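Local coordinates for DUF4440 domain-containing protein (Prochlorococcus marinus, PDB 3HZP) that is of unknown function but adopts the NTF2-like fold, a curved sheet wrapped round helices, and may bind a small ligand in the pocket between them, at residues A14-E19 with F82-K87; N28-F33 with K106-K111; E49-W52 with D56-L59; F70-L73 with A77-C80; S86-K91 with N95-T100. All blocks are in the same frame, centred on the assembly; numbering follows the deposited sequence.

From the N terminus, the end of helix 4-15 and the first loop residue meet strand 77-90 in contact 1, closing a long loop. Contact 2 begins inside that loop, at 28-33, and ends beyond it, at 106-111, so the two cross. Contact 3, a short local closure, and contact 4 lie within both, while contact 5 begins where contact 1 ends and stays within contact 2. Contacts 1 and 3 join helix ends to strands, contact 2 a loop to a strand, and contacts 4 and 5 pair neighbouring strands. Contacts 1, 3 and 5 touch one another, and contacts 2, 4 and, through Thr100, 5 reach the second subunit.

Contact 1 of 5, residues A14-E19 with F82-K87; sequences AFASTE and FTLGSK
Leu84 sends its two methyl groups to two different partners, Ala16 and Phe15. CD1 meets the methyl CB of Ala16 at 3.9 Å, while CD2 approaches the ring of Phe15, with CE2 of that ring 4.2 Å from Leu84 CD2. The leucine and phenylalanine side chains cross at about a right angle, and the methyl comes to the ring obliquely. Both are placed by the same choice of first torsion: in Leu84 the N-CA-CB-CG path is trans (chi1 179°), reaching from the strand toward the helix, and Phe15 does likewise (chi1 167°), sending its ring from the last turn of the helix toward the sheet. The meeting is wholly apolar, and no hydrogen bond spans the two segments.

The chain leaves the helix at Ala16, the centre of an inverse gamma turn, and its methyl points toward the strand. The turn is followed by a side-chain bond within 14-19, where Ser17 OG donates to Ala14 O at 2.7 Å, tying the departing chain back to the helix end. Behind the contact, the Phe15 ring meets that of Phe25, and Ala16 also touches Ile64 of strand 57-72. A pentaethylene glycol, probably from the crystallisation liquor, lies about 3 Å from the Leu84 side chain; such molecules often mark pockets, so Leu84 may line one. The whole is an example of helix-on-sheet packing as in other NTF2-like proteins, in which an N-terminal helix lies against the concave face of a curved sheet, where a pocket commonly lies.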
# COMPACT_ATOMS: atom_id res chain seq x y z
N ALA A 14 -18.26 -0.16 5.83
CA ALA A 14 -18.71 1.17 6.17
C ALA A 14 -17.96 2.23 5.39
O ALA A 14 -18.56 3.24 5.00
CB ALA A 14 -18.56 1.42 7.68
N PHE A 15 -16.67 2.05 5.20
CA PHE A 15 -15.88 2.93 4.33
C PHE A 15 -16.46 2.97 2.92
O PHE A 15 -16.60 4.06 2.32
CB PHE A 15 -14.43 2.47 4.32
CG PHE A 15 -13.58 3.09 3.24
CD1 PHE A 15 -13.32 4.46 3.25
CD2 PHE A 15 -13.09 2.30 2.23
CE1 PHE A 15 -12.55 4.99 2.24
CE2 PHE A 15 -12.31 2.85 1.23
CZ PHE A 15 -12.06 4.19 1.25
N ALA A 16 -16.80 1.79 2.41
CA ALA A 16 -17.30 1.63 1.03
C ALA A 16 -18.77 1.81 0.99
O ALA A 16 -19.49 0.90 0.60
CB ALA A 16 -16.97 0.27 0.56
N SER A 17 -19.21 2.94 1.45
CA SER A 17 -20.63 3.24 1.48
C SER A 17 -20.80 4.64 0.99
O SER A 17 -20.00 5.51 1.19
CB SER A 17 -21.20 3.02 2.87
OG SER A 17 -20.76 4.05 3.70
N THR A 18 -21.88 4.87 0.26
CA THR A 18 -22.08 6.13 -0.38
C THR A 18 -22.27 7.31 0.58
O THR A 18 -21.82 8.42 0.31
CB THR A 18 -23.30 6.02 -1.33
OG1 THR A 18 -24.38 5.32 -0.67
CG2 THR A 18 -22.88 5.20 -2.55
N GLU A 19 -22.91 7.05 1.70
CA GLU A 19 -23.16 8.11 2.68
C GLU A 19 -21.95 8.31 3.59
O GLU A 19 -21.76 9.42 4.07
CB GLU A 19 -24.33 7.74 3.55
CG GLU A 19 -25.69 7.91 2.84
CD GLU A 19 -25.90 6.83 1.82
OE1 GLU A 19 -25.49 5.69 2.08
OE2 GLU A 19 -26.44 7.13 0.73
N PHE A 82 -7.65 -5.60 -0.64
CA PHE A 82 -8.88 -5.83 -1.36
C PHE A 82 -8.97 -5.02 -2.61
O PHE A 82 -8.21 -4.06 -2.82
CB PHE A 82 -10.08 -5.52 -0.42
CG PHE A 82 -10.11 -4.11 0.09
CD1 PHE A 82 -9.37 -3.75 1.20
CD2 PHE A 82 -10.88 -3.13 -0.53
CE1 PHE A 82 -9.38 -2.46 1.68
CE2 PHE A 82 -10.87 -1.83 -0.05
CZ PHE A 82 -10.16 -1.51 1.04
N THR A 83 -9.88 -5.42 -3.50
CA THR A 83 -10.26 -4.63 -4.66
C THR A 83 -11.53 -3.90 -4.30
O THR A 83 -12.49 -4.51 -3.79
CB THR A 83 -10.52 -5.51 -5.86
OG1 THR A 83 -9.31 -6.16 -6.23
CG2 THR A 83 -11.01 -4.65 -7.05
N LEU A 84 -11.52 -2.60 -4.50
CA LEU A 84 -12.66 -1.72 -4.21
C LEU A 84 -13.30 -1.37 -5.54
O LEU A 84 -12.65 -0.78 -6.41
CB LEU A 84 -12.18 -0.46 -3.52
CG LEU A 84 -13.26 0.56 -3.18
CD1 LEU A 84 -14.07 0.05 -2.07
CD2 LEU A 84 -12.62 1.95 -2.82
N GLY A 85 -14.54 -1.74 -5.76
CA GLY A 85 -15.22 -1.42 -7.02
C GLY A 85 -16.19 -0.27 -6.80
O GLY A 85 -17.08 -0.40 -5.97
N SER A 86 -15.98 0.86 -7.48
CA SER A 86 -16.81 2.02 -7.31
C SER A 86 -17.28 2.58 -8.62
O SER A 86 -16.66 2.39 -9.67
CB SER A 86 -16.08 3.15 -6.61
OG SER A 86 -15.61 2.72 -5.36
N LYS A 87 -18.41 3.29 -8.54
CA LYS A 87 -18.88 4.13 -9.60
C LYS A 87 -19.01 5.54 -9.06
O LYS A 87 -19.56 5.72 -7.99
CB LYS A 87 -20.24 3.64 -10.13
CG LYS A 87 -20.19 2.24 -10.71
CD LYS A 87 -21.55 1.76 -11.23
CE LYS A 87 -21.42 0.46 -11.98
NZ LYS A 87 -20.87 0.71 -13.38

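Contact 2 of 5, residues N28-F33 with K106-K111; sequences NATADF and KKIDEK
Thr30 and Ile108 touch methyl to methylene, and the threonine can be followed outward from its CB, which points toward strand 106-108. One branch is the methyl CG2, lying 4.2 Å from Ile108 CG1, with the two side chains crossing at about a right angle. The same methyl lies 4.4 Å from CE of Lys106, near the end of that long chain. The other branch, OG1, is set between the backbone N and the carbonyl carbon (chi1 61°), which turns it to its own segment: it donates to Asp32 OD1 at 3.0 Å, meeting that oxygen nearly along its C-O axis. Asp32 OD1 takes a second proton from a water, 2.7 Å away, and this water accepts from Lys106 NZ at 2.8 Å. The lysine is therefore joined to the aspartate through water; directly, Lys106 NZ and Asp32 OD2 are 4.3 Å apart, beyond a salt bridge.

Both charges find direct partners across the dimer, Lys106 with Glu71 and Asp32 with Lys69, each of the second subunit. Thr30 to Phe33 form a type I beta turn, closed by Phe33 N bonding to Thr30 O, in the loop that links helix 24-28 to strand 35-36. Thr30 also pairs through its backbone with Val114 of strand 111-119, so the turn sits beside the hairpin of strands 93-108 and 111-119, whose end is the type I' turn at 108-111.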
# COMPACT_ATOMS: atom_id res chain seq x y z
N ASN A 28 -13.16 6.97 12.15
CA ASN A 28 -12.75 5.60 12.27
C ASN A 28 -11.27 5.38 12.18
O ASN A 28 -10.78 4.29 12.44
CB ASN A 28 -13.47 4.78 11.21
CG ASN A 28 -14.94 4.70 11.49
OD1 ASN A 28 -15.39 3.75 12.14
ND2 ASN A 28 -15.70 5.73 11.07
N ALA A 29 -10.54 6.41 11.79
CA ALA A 29 -9.14 6.26 11.57
C ALA A 29 -8.37 6.73 12.78
O ALA A 29 -8.84 7.60 13.54
CB ALA A 29 -8.69 6.98 10.29
N THR A 30 -7.19 6.17 12.92
CA THR A 30 -6.25 6.58 13.95
C THR A 30 -5.72 7.97 13.60
O THR A 30 -5.77 8.41 12.45
CB THR A 30 -5.05 5.64 14.03
OG1 THR A 30 -4.35 5.66 12.78
CG2 THR A 30 -5.46 4.21 14.33
N ALA A 31 -5.22 8.69 14.59
CA ALA A 31 -4.75 10.05 14.36
C ALA A 31 -3.64 10.16 13.35
O ALA A 31 -3.49 11.21 12.71
CB ALA A 31 -4.24 10.66 15.69
N ASP A 32 -2.81 9.14 13.27
CA ASP A 32 -1.67 9.17 12.34
C ASP A 32 -1.94 8.46 11.01
O ASP A 32 -1.04 8.22 10.22
CB ASP A 32 -0.42 8.65 13.04
CG ASP A 32 -0.52 7.23 13.41
OD1 ASP A 32 -1.64 6.67 13.55
OD2 ASP A 32 0.56 6.65 13.65
N PHE A 33 -3.20 8.12 10.78
CA PHE A 33 -3.63 7.60 9.48
C PHE A 33 -3.31 8.57 8.36
O PHE A 33 -3.52 9.77 8.48
CB PHE A 33 -5.14 7.42 9.51
CG PHE A 33 -5.74 7.12 8.15
CD1 PHE A 33 -5.82 5.85 7.68
CD2 PHE A 33 -6.25 8.14 7.37
CE1 PHE A 33 -6.33 5.57 6.43
CE2 PHE A 33 -6.76 7.85 6.09
CZ PHE A 33 -6.82 6.59 5.64
N LYS A 106 -5.47 -1.17 13.45
CA LYS A 106 -4.96 -1.33 14.79
C LYS A 106 -6.07 -1.23 15.77
O LYS A 106 -7.04 -0.49 15.57
CB LYS A 106 -3.90 -0.24 15.08
CG LYS A 106 -2.60 -0.42 14.29
CD LYS A 106 -1.45 0.40 14.88
CE LYS A 106 -1.80 1.87 14.78
NZ LYS A 106 -0.62 2.78 15.22
N LYS A 107 -5.95 -1.95 16.88
CA LYS A 107 -6.90 -1.82 17.97
C LYS A 107 -6.43 -0.72 18.92
O LYS A 107 -5.24 -0.69 19.35
CB LYS A 107 -6.98 -3.14 18.73
CG LYS A 107 -8.14 -3.94 18.42
CD LYS A 107 -8.35 -5.08 19.43
CE LYS A 107 -9.10 -6.22 18.77
NZ LYS A 107 -9.60 -7.23 19.75
N ILE A 108 -7.32 0.22 19.21
CA ILE A 108 -7.02 1.34 20.10
C ILE A 108 -8.14 1.30 21.12
O ILE A 108 -9.33 1.30 20.77
CB ILE A 108 -7.06 2.66 19.35
CG1 ILE A 108 -6.07 2.67 18.15
CG2 ILE A 108 -6.85 3.83 20.30
CD1 ILE A 108 -4.66 2.35 18.51
N ASP A 109 -7.81 1.22 22.41
CA ASP A 109 -8.82 1.10 23.46
C ASP A 109 -9.85 0.02 23.11
O ASP A 109 -11.05 0.21 23.25
CB ASP A 109 -9.52 2.46 23.70
CG ASP A 109 -10.45 2.45 24.89
OD1 ASP A 109 -10.19 1.74 25.87
OD2 ASP A 109 -11.46 3.20 24.85
N GLU A 110 -9.33 -1.12 22.64
CA GLU A 110 -10.10 -2.33 22.39
C GLU A 110 -11.02 -2.25 21.19
O GLU A 110 -11.86 -3.14 21.00
CB GLU A 110 -10.85 -2.80 23.64
CG GLU A 110 -9.92 -3.06 24.80
CD GLU A 110 -10.58 -3.65 26.02
OE1 GLU A 110 -11.76 -3.35 26.28
OE2 GLU A 110 -9.88 -4.37 26.75
N LYS A 111 -10.87 -1.21 20.37
CA LYS A 111 -11.68 -1.02 19.18
C LYS A 111 -10.83 -0.94 17.95
O LYS A 111 -9.79 -0.27 17.91
CB LYS A 111 -12.49 0.27 19.31
CG LYS A 111 -13.42 0.27 20.52
CD LYS A 111 -13.87 1.68 20.86
O HOH W 1 -2.17 5.09 15.73

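Contact 3 of 5, residues E49-W52 with D56-L59; sequences ENMW and DLVL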
# COMPACT_ATOMS: atom_id res chain seq x y z
N GLU A 49 -11.85 13.99 3.29
CA GLU A 49 -13.21 14.46 3.34
C GLU A 49 -13.38 15.66 2.41
O GLU A 49 -14.42 15.80 1.79
CB GLU A 49 -13.59 14.84 4.76
CG GLU A 49 -15.07 15.19 4.92
CD GLU A 49 -15.35 15.96 6.19
OE1 GLU A 49 -14.69 17.00 6.41
OE2 GLU A 49 -16.23 15.52 6.95
N ASN A 50 -12.35 16.49 2.33
CA ASN A 50 -12.43 17.72 1.49
C ASN A 50 -12.62 17.39 0.02
O ASN A 50 -13.24 18.15 -0.73
CB ASN A 50 -11.20 18.60 1.67
CG ASN A 50 -11.18 19.37 2.99
OD1 ASN A 50 -12.18 19.46 3.70
ND2 ASN A 50 -10.03 19.91 3.31
N MSE A 51 -12.12 16.24 -0.39
CA MSE A 51 -12.19 15.84 -1.77
C MSE A 51 -13.64 15.56 -2.10
O MSE A 51 -14.16 15.96 -3.14
CB MSE A 51 -11.34 14.59 -1.95
CG MSE A 51 -11.14 14.13 -3.35
SE MSE A 51 -9.72 12.83 -3.37
CE MSE A 51 -10.31 11.71 -1.96
N TRP A 52 -14.30 14.87 -1.17
CA TRP A 52 -15.66 14.40 -1.39
C TRP A 52 -16.66 15.49 -1.09
O TRP A 52 -17.82 15.36 -1.43
CB TRP A 52 -15.94 13.14 -0.54
CG TRP A 52 -15.24 11.98 -1.06
CD1 TRP A 52 -14.13 11.38 -0.54
CD2 TRP A 52 -15.57 11.25 -2.24
NE1 TRP A 52 -13.76 10.32 -1.32
CE2 TRP A 52 -14.62 10.22 -2.38
CE3 TRP A 52 -16.58 11.37 -3.19
CZ2 TRP A 52 -14.65 9.32 -3.43
CZ3 TRP A 52 -16.61 10.48 -4.23
CH2 TRP A 52 -15.65 9.48 -4.35
N ASP A 56 -18.58 18.54 -7.04
CA ASP A 56 -18.28 18.03 -8.37
C ASP A 56 -18.02 16.52 -8.34
O ASP A 56 -18.02 15.90 -9.37
CB ASP A 56 -17.00 18.69 -8.92
CG ASP A 56 -17.19 20.14 -9.26
OD1 ASP A 56 -18.28 20.51 -9.74
OD2 ASP A 56 -16.23 20.91 -9.07
N LEU A 57 -17.74 15.97 -7.17
CA LEU A 57 -17.40 14.55 -7.06
C LEU A 57 -18.46 13.80 -6.22
O LEU A 57 -18.63 14.08 -5.04
CB LEU A 57 -16.00 14.40 -6.46
CG LEU A 57 -15.49 12.98 -6.26
CD1 LEU A 57 -15.28 12.27 -7.60
CD2 LEU A 57 -14.20 12.98 -5.42
N VAL A 58 -19.17 12.86 -6.84
CA VAL A 58 -20.26 12.17 -6.16
C VAL A 58 -20.07 10.65 -6.28
O VAL A 58 -19.88 10.15 -7.38
CB VAL A 58 -21.60 12.56 -6.78
CG1 VAL A 58 -22.74 11.77 -6.16
CG2 VAL A 58 -21.84 14.09 -6.61
N LEU A 59 -20.11 9.93 -5.16
CA LEU A 59 -20.01 8.47 -5.17
C LEU A 59 -21.39 7.91 -5.41
O LEU A 59 -22.31 8.23 -4.67
CB LEU A 59 -19.47 7.99 -3.83
CG LEU A 59 -19.06 6.53 -3.70
CD1 LEU A 59 -17.94 6.19 -4.67
CD2 LEU A 59 -18.70 6.25 -2.23
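Apolar contacts carry most of this meeting, and the indole of Trp52 is their centre. Leu57 lies over the six-membered ring, its CD2 3.7 Å from the ring centroid and 13° off the normal, a CH-pi contact made over the face. Leu57 CG comes closer still to the ring's rim, 3.4 Å from Trp52 CZ3. Leu57 gains this position through a first torsion that sets CG anti to N (chi1 180°), carrying both methyls from the strand to the helix. A second leucine serves the same corner of the indole: Leu59 CB is 3.8 Å from Trp52 CZ3, while its CD1 meets CH2. Met51, present as selenomethionine, adds its CG, 3.9 Å from Leu57 CD2, so this methyl touches both Met51 and the indole.

The segments belong to a helix-to-strand connection of the NTF2-like fold, in which helix 45-52 is followed after a short loop by strand 57-72, the outermost strand of the sheet on that side. With only the methyl of an alanine at the Trp52 position, Leu57 CD2 is likely to lose its aromatic face, and a gap would open beside Leu57 and Leu59.

The main chain of Val58 passes at the ring's edge, its C near the indole plane, and the amide N of Leu59 lies 3.7 Å from Trp52 CZ3. The indole also meets the ring of Phe48, and a bound pentaethylene glycol lies about 3 Å from the Trp52 side chain.

Contact 4 of 5, residues F70-L73 with A77-C80; sequences FELL and AAIC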
# COMPACT_ATOMS: atom_id res chain seq x y z
N PHE A 70 -6.14 -11.33 4.17
CA PHE A 70 -6.51 -10.87 5.49
C PHE A 70 -5.67 -11.63 6.48
O PHE A 70 -5.66 -12.86 6.43
CB PHE A 70 -8.00 -11.08 5.86
CG PHE A 70 -8.23 -10.72 7.28
CD1 PHE A 70 -8.44 -9.39 7.63
CD2 PHE A 70 -8.12 -11.66 8.29
CE1 PHE A 70 -8.49 -9.05 9.00
CE2 PHE A 70 -8.20 -11.31 9.63
CZ PHE A 70 -8.39 -10.03 9.97
N GLU A 71 -5.03 -10.94 7.42
CA GLU A 71 -4.45 -11.63 8.55
C GLU A 71 -4.24 -10.69 9.71
O GLU A 71 -3.96 -9.51 9.53
CB GLU A 71 -3.14 -12.32 8.20
CG GLU A 71 -2.04 -11.48 7.84
CD GLU A 71 -0.73 -12.29 7.56
OE1 GLU A 71 -0.43 -13.28 8.25
OE2 GLU A 71 0.03 -11.85 6.70
N LEU A 72 -4.39 -11.24 10.90
CA LEU A 72 -3.97 -10.54 12.11
C LEU A 72 -2.46 -10.45 12.14
O LEU A 72 -1.78 -11.40 11.70
CB LEU A 72 -4.45 -11.26 13.35
CG LEU A 72 -5.93 -11.22 13.62
CD1 LEU A 72 -6.26 -12.06 14.86
CD2 LEU A 72 -6.48 -9.77 13.83
N LEU A 73 -1.96 -9.34 12.66
CA LEU A 73 -0.54 -9.09 12.86
C LEU A 73 -0.41 -8.90 14.36
O LEU A 73 -0.54 -7.80 14.88
CB LEU A 73 -0.13 -7.88 12.08
CG LEU A 73 -0.31 -7.97 10.55
CD1 LEU A 73 -0.04 -6.66 9.84
CD2 LEU A 73 0.54 -9.13 9.97
N ALA A 77 -3.40 -5.80 15.60
CA ALA A 77 -3.25 -5.19 14.30
C ALA A 77 -3.65 -6.19 13.22
O ALA A 77 -3.77 -7.36 13.48
CB ALA A 77 -1.80 -4.67 14.08
N ALA A 78 -3.82 -5.69 12.01
CA ALA A 78 -4.20 -6.53 10.89
C ALA A 78 -3.90 -5.88 9.59
O ALA A 78 -3.83 -4.64 9.48
CB ALA A 78 -5.70 -6.87 10.95
N ILE A 79 -3.78 -6.71 8.56
CA ILE A 79 -3.68 -6.27 7.19
C ILE A 79 -4.89 -6.82 6.42
O ILE A 79 -5.21 -7.99 6.56
CB ILE A 79 -2.34 -6.69 6.51
CG1 ILE A 79 -2.38 -6.30 5.03
CG2 ILE A 79 -2.01 -8.19 6.68
CD1 ILE A 79 -0.95 -6.34 4.37
N CYS A 80 -5.48 -5.98 5.56
CA CYS A 80 -6.49 -6.42 4.63
C CYS A 80 -6.23 -5.79 3.28
O CYS A 80 -6.18 -4.54 3.16
CB CYS A 80 -7.90 -6.11 5.15
SG CYS A 80 -9.20 -6.80 4.08
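A beta hairpin joins strands 57-72 and 77-90 of the NTF2-like sheet, and this contact is its end next to the turn. Where they pair, Glu71 and Phe70 face Ile79 and Cys80 across strands running antiparallel, their short axes 4.8 Å apart. Glu71 and Ile79 form the hydrogen-bonded pair, Glu71 N to Ile79 O at 3.1 Å and Ile79 N to Glu71 O at 3.0 Å. Leu73 N to Ala77 O, 2.8 Å, closes the hairpin end with a straight N-H, though the nitrogen stands 52° out of the carbonyl plane.

The side chains fall on two faces. Phe70, Leu72, Ala78 and Cys80 share the one that helix 4-15 covers. There the Phe70 ring receives Cys80 CB at its edge, near the ring plane, 4.1 Å from CD1, while its CE1 lies 4.0 Å from Ala78 CB. On the other face Glu71 and Ile79 lie side by side, pointing the same way, and CG of Glu71 is 3.5 Å from Ile79 CG2. That face turns to the dimer: Glu71 OE2 makes salt bridges to Lys69 of its own chain and to Lys106 of the second subunit, and Ile79 packs on Ile104 of that subunit. Leu73 and Ala77 both touch Leu73 of the second subunit. The first torsion of Leu73 turns CG away from its own carbonyl carbon and beside N (chi1 -62°), which carries CD1 across the hairpin to within 4.0 Å of Ile79 CG2.

Contact 5 of 5, residues S86-K91 with N95-T100; sequences SKFTYK and NDDLPT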
# COMPACT_ATOMS: atom_id res chain seq x y z
N SER A 86 -15.98 0.86 -7.48
CA SER A 86 -16.81 2.02 -7.31
C SER A 86 -17.28 2.58 -8.62
O SER A 86 -16.66 2.39 -9.67
CB SER A 86 -16.08 3.15 -6.61
OG SER A 86 -15.61 2.72 -5.36
N LYS A 87 -18.41 3.29 -8.54
CA LYS A 87 -18.88 4.13 -9.60
C LYS A 87 -19.01 5.54 -9.06
O LYS A 87 -19.56 5.72 -7.99
CB LYS A 87 -20.24 3.64 -10.13
CG LYS A 87 -20.19 2.24 -10.71
CD LYS A 87 -21.55 1.76 -11.23
CE LYS A 87 -21.42 0.46 -11.98
NZ LYS A 87 -20.87 0.71 -13.38
N PHE A 88 -18.48 6.53 -9.77
CA PHE A 88 -18.59 7.88 -9.30
C PHE A 88 -18.78 8.82 -10.46
O PHE A 88 -18.46 8.49 -11.58
CB PHE A 88 -17.37 8.25 -8.48
CG PHE A 88 -16.11 8.35 -9.26
CD1 PHE A 88 -15.31 7.24 -9.47
CD2 PHE A 88 -15.67 9.57 -9.72
CE1 PHE A 88 -14.11 7.34 -10.18
CE2 PHE A 88 -14.49 9.68 -10.43
CZ PHE A 88 -13.71 8.57 -10.65
N THR A 89 -19.36 9.96 -10.18
CA THR A 89 -19.51 11.03 -11.15
C THR A 89 -18.47 12.10 -10.79
O THR A 89 -18.23 12.39 -9.62
CB THR A 89 -20.95 11.60 -11.15
OG1 THR A 89 -21.84 10.63 -11.71
CG2 THR A 89 -21.05 12.89 -11.98
N TYR A 90 -17.83 12.66 -11.81
CA TYR A 90 -16.89 13.75 -11.58
C TYR A 90 -17.10 14.79 -12.65
O TYR A 90 -17.00 14.48 -13.84
CB TYR A 90 -15.45 13.23 -11.64
CG TYR A 90 -14.39 14.29 -11.42
CD1 TYR A 90 -14.29 14.98 -10.22
CD2 TYR A 90 -13.46 14.58 -12.42
CE1 TYR A 90 -13.31 15.94 -10.02
CE2 TYR A 90 -12.47 15.53 -12.22
CZ TYR A 90 -12.40 16.21 -11.03
OH TYR A 90 -11.41 17.16 -10.84
N LYS A 91 -17.48 15.99 -12.22
CA LYS A 91 -17.60 17.12 -13.11
C LYS A 91 -18.30 16.69 -14.38
O LYS A 91 -17.80 16.91 -15.48
CB LYS A 91 -16.21 17.69 -13.45
N ASN A 95 -17.70 7.41 -14.05
CA ASN A 95 -16.50 6.60 -14.12
C ASN A 95 -16.65 5.35 -13.28
O ASN A 95 -17.30 5.38 -12.25
CB ASN A 95 -15.37 7.39 -13.50
CG ASN A 95 -15.04 8.63 -14.27
OD1 ASN A 95 -14.32 8.56 -15.28
ND2 ASN A 95 -15.56 9.78 -13.82
N ASP A 96 -16.03 4.26 -13.73
CA ASP A 96 -15.84 3.06 -12.95
C ASP A 96 -14.42 3.16 -12.37
O ASP A 96 -13.52 3.76 -13.00
CB ASP A 96 -15.95 1.80 -13.80
CG ASP A 96 -17.38 1.54 -14.30
OD1 ASP A 96 -18.33 1.81 -13.57
OD2 ASP A 96 -17.53 1.03 -15.43
N ASP A 97 -14.22 2.58 -11.20
CA ASP A 97 -12.93 2.64 -10.53
C ASP A 97 -12.72 1.28 -9.86
O ASP A 97 -13.59 0.79 -9.12
CB ASP A 97 -12.99 3.75 -9.48
CG ASP A 97 -11.67 4.02 -8.82
OD1 ASP A 97 -10.66 4.24 -9.50
OD2 ASP A 97 -11.69 4.06 -7.57
N LEU A 98 -11.56 0.69 -10.09
CA LEU A 98 -11.26 -0.65 -9.61
C LEU A 98 -9.82 -0.77 -9.14
O LEU A 98 -9.01 -1.43 -9.81
CB LEU A 98 -11.55 -1.66 -10.73
CG LEU A 98 -11.70 -3.08 -10.28
CD1 LEU A 98 -13.00 -3.30 -9.49
CD2 LEU A 98 -11.67 -3.98 -11.54
N PRO A 99 -9.45 -0.07 -8.05
CA PRO A 99 -8.08 -0.18 -7.53
C PRO A 99 -7.88 -1.42 -6.65
O PRO A 99 -8.81 -1.98 -6.05
CB PRO A 99 -7.93 1.05 -6.66
CG PRO A 99 -9.34 1.29 -6.15
CD PRO A 99 -10.20 0.95 -7.31
N THR A 100 -6.61 -1.77 -6.49
CA THR A 100 -6.12 -2.57 -5.37
C THR A 100 -5.78 -1.66 -4.20
O THR A 100 -5.10 -0.63 -4.38
CB THR A 100 -4.84 -3.33 -5.77
OG1 THR A 100 -5.16 -4.22 -6.85
CG2 THR A 100 -4.26 -4.16 -4.58
O HOH W 2 -12.99 2.25 -6.07
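Ser86 and Phe88 pair with Asp97 and Asn95 as antiparallel hydrogen-bonded pairs, with N-H...O bonds in both directions, from Asn95 N to Phe88 O at 2.8 Å for one. Between them Lys87 faces Asp96 on the other side of the sheet. These two side chains lie alongside each other, and a bend at the lysine's last torsion (chi4 -78°) brings NZ to Asp96 OD1 at 2.8 Å, a salt bridge meeting OD1 on its syn side, 20° out of the carboxylate plane.

On the Phe88 face, Asn95 CB sits 3.7 Å from the ring centroid, a CH-pi contact over the face, its amide plane 25° from that of the ring. Asp97 CB comes instead to the ring's edge, in plane, 3.8 Å from CE1. Were Phe88 cut back to an alanine, the CB atoms of Asn95 and Asp97 would probably be left without their aromatic neighbour. A water links Ser86 OG to Asp97 OD2.

Both faces of the hairpin thus hold a charge pair, Lys87 with Asp96 on one and Asp97 with Arg119 beside the aromatic ring on the other; the arginine and the water together probably fix where the Asp97 carboxylate lies.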